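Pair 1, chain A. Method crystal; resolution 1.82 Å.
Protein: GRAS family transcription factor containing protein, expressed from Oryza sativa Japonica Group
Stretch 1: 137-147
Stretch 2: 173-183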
# COMPACT_ATOMS: atom_id res chain seq x y z
N GLY A 137 7.21 -12.68 21.85
CA GLY A 137 8.45 -13.13 21.24
C GLY A 137 8.17 -14.06 20.06
O GLY A 137 7.15 -14.75 20.01
N LYS A 138 9.08 -14.06 19.10
CA LYS A 138 8.92 -14.81 17.87
C LYS A 138 8.66 -16.30 18.11
O LYS A 138 9.31 -16.93 18.95
CB LYS A 138 10.17 -14.58 17.07
CG LYS A 138 10.24 -15.22 15.78
CD LYS A 138 11.45 -14.53 15.04
CE LYS A 138 12.80 -15.06 15.50
NZ LYS A 138 13.88 -14.24 14.80
N PRO A 139 7.72 -16.90 17.37
CA PRO A 139 7.50 -18.36 17.49
C PRO A 139 8.73 -19.17 17.12
O PRO A 139 9.52 -18.69 16.34
CB PRO A 139 6.41 -18.67 16.43
CG PRO A 139 5.74 -17.39 16.16
CD PRO A 139 6.83 -16.28 16.39
N THR A 140 8.86 -20.39 17.62
CA THR A 140 9.98 -21.22 17.19
C THR A 140 9.69 -21.96 15.90
O THR A 140 10.60 -22.38 15.23
CB THR A 140 10.36 -22.21 18.27
OG1 THR A 140 9.25 -23.06 18.57
CG2 THR A 140 10.76 -21.47 19.50
N ARG A 141 8.42 -22.12 15.53
CA ARG A 141 8.13 -22.75 14.25
C ARG A 141 6.78 -22.25 13.73
O ARG A 141 5.81 -22.15 14.49
CB ARG A 141 8.04 -24.30 14.41
CG ARG A 141 7.83 -25.03 13.04
CD ARG A 141 7.62 -26.56 13.23
NE ARG A 141 6.43 -26.89 14.01
CZ ARG A 141 5.97 -28.12 14.20
NH1 ARG A 141 6.65 -29.13 13.68
NH2 ARG A 141 4.85 -28.33 14.91
N ILE A 142 6.74 -21.98 12.43
CA ILE A 142 5.49 -21.65 11.75
C ILE A 142 5.34 -22.59 10.54
O ILE A 142 6.25 -22.66 9.68
CB ILE A 142 5.49 -20.16 11.31
CG1 ILE A 142 5.54 -19.31 12.58
CG2 ILE A 142 4.23 -19.88 10.48
CD1 ILE A 142 6.24 -17.96 12.39
N ARG A 143 4.19 -23.30 10.49
CA ARG A 143 3.88 -24.12 9.33
C ARG A 143 2.64 -23.58 8.64
O ARG A 143 1.74 -23.07 9.31
CB ARG A 143 3.60 -25.57 9.78
CG ARG A 143 4.85 -26.22 10.31
CD ARG A 143 4.66 -27.76 10.22
NE ARG A 143 3.62 -28.23 11.11
CZ ARG A 143 2.77 -29.23 10.86
NH1 ARG A 143 2.74 -29.88 9.70
NH2 ARG A 143 1.90 -29.57 11.79
N ILE A 144 2.61 -23.62 7.33
CA ILE A 144 1.42 -23.23 6.57
C ILE A 144 1.00 -24.38 5.65
O ILE A 144 1.84 -24.97 4.95
CB ILE A 144 1.69 -21.94 5.74
CG1 ILE A 144 2.12 -20.83 6.71
CG2 ILE A 144 0.41 -21.53 4.98
CD1 ILE A 144 2.10 -19.45 6.07
N THR A 145 -0.27 -24.73 5.71
CA THR A 145 -0.83 -25.71 4.77
C THR A 145 -1.81 -24.98 3.87
O THR A 145 -2.76 -24.38 4.36
CB THR A 145 -1.56 -26.86 5.55
OG1 THR A 145 -0.60 -27.54 6.37
CG2 THR A 145 -2.18 -27.81 4.51
N GLY A 146 -1.56 -24.97 2.57
CA GLY A 146 -2.39 -24.16 1.71
C GLY A 146 -3.23 -24.94 0.71
O GLY A 146 -2.69 -25.78 -0.02
N VAL A 147 -4.53 -24.66 0.67
CA VAL A 147 -5.45 -25.17 -0.35
C VAL A 147 -5.62 -24.06 -1.37
O VAL A 147 -6.04 -22.92 -1.02
CB VAL A 147 -6.80 -25.55 0.27
CG1 VAL A 147 -7.78 -25.94 -0.81
CG2 VAL A 147 -6.65 -26.64 1.35
N LEU A 173 14.75 -14.61 6.18
CA LEU A 173 15.13 -13.24 6.60
C LEU A 173 14.58 -12.84 7.97
O LEU A 173 14.96 -11.81 8.52
CB LEU A 173 14.63 -12.23 5.58
CG LEU A 173 15.15 -12.40 4.17
CD1 LEU A 173 14.52 -11.30 3.31
CD2 LEU A 173 16.65 -12.36 4.14
N LEU A 174 13.66 -13.65 8.52
CA LEU A 174 13.23 -13.49 9.91
C LEU A 174 13.88 -14.39 10.92
O LEU A 174 13.59 -14.27 12.11
CB LEU A 174 11.70 -13.73 10.02
CG LEU A 174 10.84 -12.91 9.06
CD1 LEU A 174 9.41 -13.54 9.01
CD2 LEU A 174 10.76 -11.45 9.48
N GLY A 175 14.68 -15.38 10.47
CA GLY A 175 15.31 -16.27 11.41
C GLY A 175 14.30 -17.22 12.02
O GLY A 175 14.48 -17.68 13.15
N VAL A 176 13.22 -17.52 11.31
CA VAL A 176 12.21 -18.45 11.90
C VAL A 176 12.11 -19.75 11.14
O VAL A 176 12.19 -19.73 9.90
CB VAL A 176 10.79 -17.85 11.96
CG1 VAL A 176 10.81 -16.59 12.69
CG2 VAL A 176 10.33 -17.51 10.61
N ASP A 177 11.99 -20.86 11.88
CA ASP A 177 11.80 -22.19 11.24
C ASP A 177 10.43 -22.19 10.58
O ASP A 177 9.44 -21.82 11.23
CB ASP A 177 11.91 -23.31 12.29
CG ASP A 177 11.88 -24.75 11.68
OD1 ASP A 177 12.19 -24.95 10.48
OD2 ASP A 177 11.57 -25.69 12.46
N PHE A 178 10.38 -22.55 9.30
CA PHE A 178 9.15 -22.36 8.53
C PHE A 178 8.93 -23.51 7.54
O PHE A 178 9.87 -23.97 6.92
CB PHE A 178 9.23 -21.02 7.76
CG PHE A 178 8.08 -20.79 6.83
CD1 PHE A 178 6.86 -20.30 7.32
CD2 PHE A 178 8.23 -21.03 5.48
CE1 PHE A 178 5.77 -20.08 6.46
CE2 PHE A 178 7.16 -20.85 4.58
CZ PHE A 178 5.92 -20.35 5.07
N GLU A 179 7.68 -23.90 7.32
CA GLU A 179 7.35 -24.86 6.27
C GLU A 179 6.06 -24.43 5.59
O GLU A 179 5.17 -23.91 6.26
CB GLU A 179 7.12 -26.26 6.85
CG GLU A 179 8.26 -26.68 7.77
CD GLU A 179 8.10 -28.10 8.31
OE1 GLU A 179 6.97 -28.67 8.27
OE2 GLU A 179 9.12 -28.63 8.79
N PHE A 180 5.95 -24.70 4.30
CA PHE A 180 4.71 -24.50 3.52
C PHE A 180 4.49 -25.77 2.70
O PHE A 180 5.44 -26.24 2.03
CB PHE A 180 4.87 -23.31 2.56
CG PHE A 180 3.65 -23.06 1.67
CD1 PHE A 180 3.45 -23.77 0.47
CD2 PHE A 180 2.70 -22.09 2.04
CE1 PHE A 180 2.34 -23.57 -0.32
CE2 PHE A 180 1.59 -21.84 1.24
CZ PHE A 180 1.39 -22.60 0.05
N VAL A 181 3.27 -26.29 2.74
CA VAL A 181 2.92 -27.38 1.82
C VAL A 181 1.54 -27.13 1.24
O VAL A 181 0.70 -26.49 1.91
CB VAL A 181 2.98 -28.75 2.61
CG1 VAL A 181 1.84 -28.88 3.61
CG2 VAL A 181 2.83 -29.86 1.69
N PRO A 182 1.28 -27.58 0.01
CA PRO A 182 -0.06 -27.49 -0.60
C PRO A 182 -0.89 -28.73 -0.43
O PRO A 182 -0.33 -29.80 -0.19
CB PRO A 182 0.26 -27.33 -2.07
CG PRO A 182 1.45 -28.29 -2.25
CD PRO A 182 2.28 -28.08 -0.98
N LEU A 183 -2.21 -28.60 -0.56
CA LEU A 183 -3.11 -29.76 -0.69
C LEU A 183 -3.85 -29.57 -1.99
O LEU A 183 -4.64 -28.63 -2.12
CB LEU A 183 -4.08 -29.87 0.53
CG LEU A 183 -3.43 -30.14 1.88
CD1 LEU A 183 -4.49 -30.14 2.94
CD2 LEU A 183 -2.73 -31.57 1.88
O HOH W 1 11.46 -25.68 14.95

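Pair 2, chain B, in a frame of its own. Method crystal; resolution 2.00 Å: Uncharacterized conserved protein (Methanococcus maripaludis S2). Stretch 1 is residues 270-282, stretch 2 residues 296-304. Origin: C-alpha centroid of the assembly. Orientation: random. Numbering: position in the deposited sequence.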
# COMPACT_ATOMS: atom_id res chain seq x y z
N THR B 270 14.34 27.23 -8.89
CA THR B 270 14.46 27.13 -7.42
C THR B 270 15.27 25.92 -6.95
O THR B 270 16.08 26.04 -6.05
CB THR B 270 13.07 27.17 -6.73
OG1 THR B 270 12.34 28.33 -7.16
CG2 THR B 270 13.19 27.25 -5.24
N VAL B 271 15.07 24.74 -7.55
CA VAL B 271 15.75 23.52 -7.08
C VAL B 271 17.10 23.25 -7.70
O VAL B 271 17.94 22.58 -7.10
CB VAL B 271 14.89 22.24 -7.32
CG1 VAL B 271 13.59 22.38 -6.64
CG2 VAL B 271 14.67 21.96 -8.82
N MSE B 272 17.32 23.75 -8.92
CA MSE B 272 18.43 23.22 -9.71
C MSE B 272 19.81 23.57 -9.13
O MSE B 272 20.80 22.95 -9.51
CB MSE B 272 18.30 23.61 -11.18
CG MSE B 272 18.62 25.04 -11.45
SE MSE B 272 18.11 25.62 -13.26
CE MSE B 272 18.91 27.39 -13.02
N ASP B 273 19.87 24.52 -8.20
CA ASP B 273 21.14 24.88 -7.56
C ASP B 273 21.29 24.36 -6.11
O ASP B 273 22.27 24.67 -5.42
CB ASP B 273 21.34 26.39 -7.61
CG ASP B 273 20.27 27.17 -6.84
OD1 ASP B 273 19.21 26.60 -6.46
OD2 ASP B 273 20.49 28.39 -6.60
N LYS B 274 20.32 23.57 -5.64
CA LYS B 274 20.35 23.05 -4.27
C LYS B 274 21.34 21.88 -4.14
O LYS B 274 21.63 21.17 -5.12
CB LYS B 274 18.93 22.61 -3.86
CG LYS B 274 17.91 23.74 -3.89
CD LYS B 274 18.25 24.79 -2.80
CE LYS B 274 17.31 26.02 -2.86
NZ LYS B 274 17.74 26.96 -3.93
N LYS B 275 21.84 21.65 -2.94
CA LYS B 275 22.65 20.46 -2.65
C LYS B 275 21.80 19.22 -2.29
O LYS B 275 22.24 18.09 -2.46
CB LYS B 275 23.63 20.73 -1.51
CG LYS B 275 24.74 21.72 -1.89
CD LYS B 275 25.76 21.09 -2.81
CE LYS B 275 26.96 20.58 -2.00
NZ LYS B 275 28.08 21.61 -1.92
N MSE B 276 20.61 19.45 -1.77
CA MSE B 276 19.72 18.35 -1.33
C MSE B 276 18.26 18.76 -1.47
O MSE B 276 17.90 19.91 -1.21
CB MSE B 276 20.00 17.97 0.12
CG MSE B 276 19.10 16.84 0.69
SE MSE B 276 19.68 16.47 2.57
CE MSE B 276 19.70 14.53 2.60
N VAL B 277 17.42 17.79 -1.85
CA VAL B 277 15.99 18.03 -1.91
C VAL B 277 15.32 16.93 -1.09
O VAL B 277 15.62 15.76 -1.30
CB VAL B 277 15.45 18.01 -3.33
CG1 VAL B 277 13.88 18.12 -3.29
CG2 VAL B 277 16.07 19.16 -4.17
N ILE B 278 14.52 17.31 -0.11
CA ILE B 278 13.80 16.34 0.70
C ILE B 278 12.31 16.46 0.38
O ILE B 278 11.71 17.53 0.52
CB ILE B 278 13.99 16.56 2.21
CG1 ILE B 278 15.48 16.50 2.57
CG2 ILE B 278 13.19 15.47 3.00
CD1 ILE B 278 15.82 16.80 4.03
N MSE B 279 11.72 15.36 -0.08
CA MSE B 279 10.33 15.35 -0.53
C MSE B 279 9.52 14.67 0.55
O MSE B 279 9.88 13.56 0.96
CB MSE B 279 10.20 14.54 -1.82
CG MSE B 279 11.00 15.13 -2.97
SE MSE B 279 11.42 13.68 -4.24
CE MSE B 279 12.22 14.91 -5.58
N LEU B 280 8.46 15.33 1.04
CA LEU B 280 7.72 14.86 2.22
C LEU B 280 6.24 14.65 1.90
O LEU B 280 5.48 15.61 1.77
CB LEU B 280 7.84 15.87 3.38
CG LEU B 280 9.24 16.26 3.88
CD1 LEU B 280 9.25 17.49 4.80
CD2 LEU B 280 9.80 15.03 4.60
N SER B 281 5.83 13.38 1.77
CA SER B 281 4.41 13.05 1.63
C SER B 281 3.66 13.79 0.51
O SER B 281 2.62 14.44 0.75
CB SER B 281 3.70 13.29 2.97
OG SER B 281 2.52 12.53 3.00
N THR B 282 4.16 13.69 -0.72
CA THR B 282 3.47 14.29 -1.84
C THR B 282 3.90 13.59 -3.11
O THR B 282 5.04 13.70 -3.52
CB THR B 282 3.68 15.84 -1.96
OG1 THR B 282 3.13 16.27 -3.21
CG2 THR B 282 5.15 16.26 -1.84
N TYR B 296 22.71 14.67 -9.71
CA TYR B 296 23.75 14.90 -8.69
C TYR B 296 23.24 15.54 -7.39
O TYR B 296 23.97 15.62 -6.43
CB TYR B 296 24.96 15.69 -9.26
CG TYR B 296 24.62 16.98 -9.95
CD1 TYR B 296 24.17 18.10 -9.23
CD2 TYR B 296 24.77 17.09 -11.34
CE1 TYR B 296 23.87 19.28 -9.88
CE2 TYR B 296 24.47 18.28 -11.99
CZ TYR B 296 24.03 19.36 -11.27
OH TYR B 296 23.74 20.54 -11.92
N ILE B 297 21.99 16.00 -7.37
CA ILE B 297 21.45 16.60 -6.14
C ILE B 297 20.96 15.44 -5.26
O ILE B 297 20.23 14.56 -5.71
CB ILE B 297 20.30 17.57 -6.44
CG1 ILE B 297 20.75 18.65 -7.44
CG2 ILE B 297 19.73 18.21 -5.12
CD1 ILE B 297 19.65 19.65 -7.77
N LYS B 298 21.41 15.42 -4.01
CA LYS B 298 20.96 14.39 -3.06
C LYS B 298 19.40 14.48 -2.92
O LYS B 298 18.83 15.53 -2.65
CB LYS B 298 21.71 14.58 -1.73
CG LYS B 298 21.27 13.68 -0.59
CD LYS B 298 22.18 12.43 -0.47
CE LYS B 298 21.41 11.24 0.07
NZ LYS B 298 22.13 10.63 1.24
N THR B 299 18.73 13.37 -3.14
CA THR B 299 17.28 13.36 -3.24
C THR B 299 16.76 12.34 -2.23
O THR B 299 17.17 11.19 -2.26
CB THR B 299 16.88 12.91 -4.64
OG1 THR B 299 17.52 13.78 -5.58
CG2 THR B 299 15.37 12.99 -4.85
N VAL B 300 15.89 12.79 -1.33
CA VAL B 300 15.31 11.90 -0.29
C VAL B 300 13.79 11.99 -0.40
O VAL B 300 13.22 13.08 -0.40
CB VAL B 300 15.75 12.31 1.15
CG1 VAL B 300 15.11 11.37 2.22
CG2 VAL B 300 17.26 12.27 1.28
N CYS B 301 13.15 10.84 -0.57
CA CYS B 301 11.70 10.84 -0.73
C CYS B 301 11.07 10.04 0.41
O CYS B 301 11.30 8.83 0.56
CB CYS B 301 11.30 10.22 -2.08
SG CYS B 301 9.49 10.21 -2.35
N VAL B 302 10.34 10.76 1.24
CA VAL B 302 9.71 10.24 2.46
C VAL B 302 8.21 10.13 2.24
O VAL B 302 7.53 11.14 1.95
CB VAL B 302 9.93 11.19 3.65
CG1 VAL B 302 9.46 10.47 4.95
CG2 VAL B 302 11.45 11.55 3.82
N ASP B 303 7.66 8.91 2.35
CA ASP B 303 6.21 8.79 2.29
C ASP B 303 5.80 7.54 3.03
O ASP B 303 6.60 6.61 3.15
CB ASP B 303 5.64 8.76 0.85
CG ASP B 303 4.07 8.97 0.85
OD1 ASP B 303 3.52 9.73 1.69
OD2 ASP B 303 3.35 8.25 0.19
N ILE B 304 4.55 7.48 3.45
CA ILE B 304 4.07 6.26 4.09
C ILE B 304 3.71 5.16 3.07
O ILE B 304 3.58 3.98 3.45
CB ILE B 304 2.91 6.54 5.06
CG1 ILE B 304 2.81 5.38 6.12
CG2 ILE B 304 1.58 6.84 4.29
CD1 ILE B 304 1.95 5.70 7.39
O HOH W 2 21.67 22.09 -12.04
O HOH W 3 6.63 12.00 -1.00

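The sharpest difference between the pairs lies on the sheet face that carries A:Arg141, A:Arg143 and A:Glu179 in pair 1 and B:Met276, B:Ile278 and B:Val300 in pair 2: these matched side chains are charged in pair 1 and apolar in pair 2, although B:Lys298 also stands on that face. A:Arg143 CD lies 3.2 Å from A:Glu179 OE1, but A:Arg143 NE stays 4.4 Å from that oxygen, beyond a salt bridge; the guanidinium nitrogens find partners elsewhere in the structure. At the matching positions, B:Ile278 CG1 approaches B:Val300 CB at 4.4 Å, and the selenomethionine B:Met276 reaches along the face to bring its CE within 3.6 Å of B:Val300 CG2. Long charged chains suit the partly exposed A:Arg141, A:Arg143 and A:Glu179, whereas branched and flexible apolar ones suit the buried B:Met276, B:Ile278 and B:Val300.

Beneath this contrast the backbones are nearly identical, superposing to 0.5 Å over 14 central residues. Each pair sets two parallel strands side by side, their directions 9° apart in pair 1 and 10° in pair 2, with axes approaching to 4.7 Å. The hydrogen-bond ladder is shared: A:Ile142 N donates to A:Asp177 O (3.0 Å) as B:Val277 N does to B:Lys298 O (2.8 Å), and A:Glu179 N to A:Ile142 O (3.0 Å) as B:Val300 N to B:Val277 O (3.0 Å). In such a parallel ladder one residue bonds through both its N and O to two residues that flank its register partner.

The other face is buried in both pairs but filled differently. Pair 1 uses aromatic bulk: A:Ile144 touches both rings, CG1 at 3.7 Å from A:Phe178 CE1 and CG2 at 3.8 Å from A:Phe180 CD2. In pair 2 the rings are replaced by the small B:Thr299 and B:Cys301, and the long chain sits on the first strand instead: B:Met279, matching A:Ile144, places SE 4.1 Å from B:Cys301 CB and CE 3.8 Å from B:Thr299 CG2. B:Thr299 also turns OG1 back to the loop residue just before its strand, donating to B:Ile297 O at 2.8 Å.

Further along, A:Gly146 matches B:Ser281. An ideal CB on A:Gly146 would lie only 3.1 Å from A:Phe180 CZ, so the absent side chain leaves room for the ring. B:Ser281 instead donates from OG to B:Asp303 OD1 at 3.2 Å.

Just before the second strand, A:Val176 and B:Ile297 match, both apolar and both in contact with the other stretch. A:Lys138 CD packs 3.2 Å from A:Val176 CG1 while its NZ donates to A:Leu174 O (2.7 Å); the longer B:Ile297 extends CD1 to 3.5 Å from B:Val271 O.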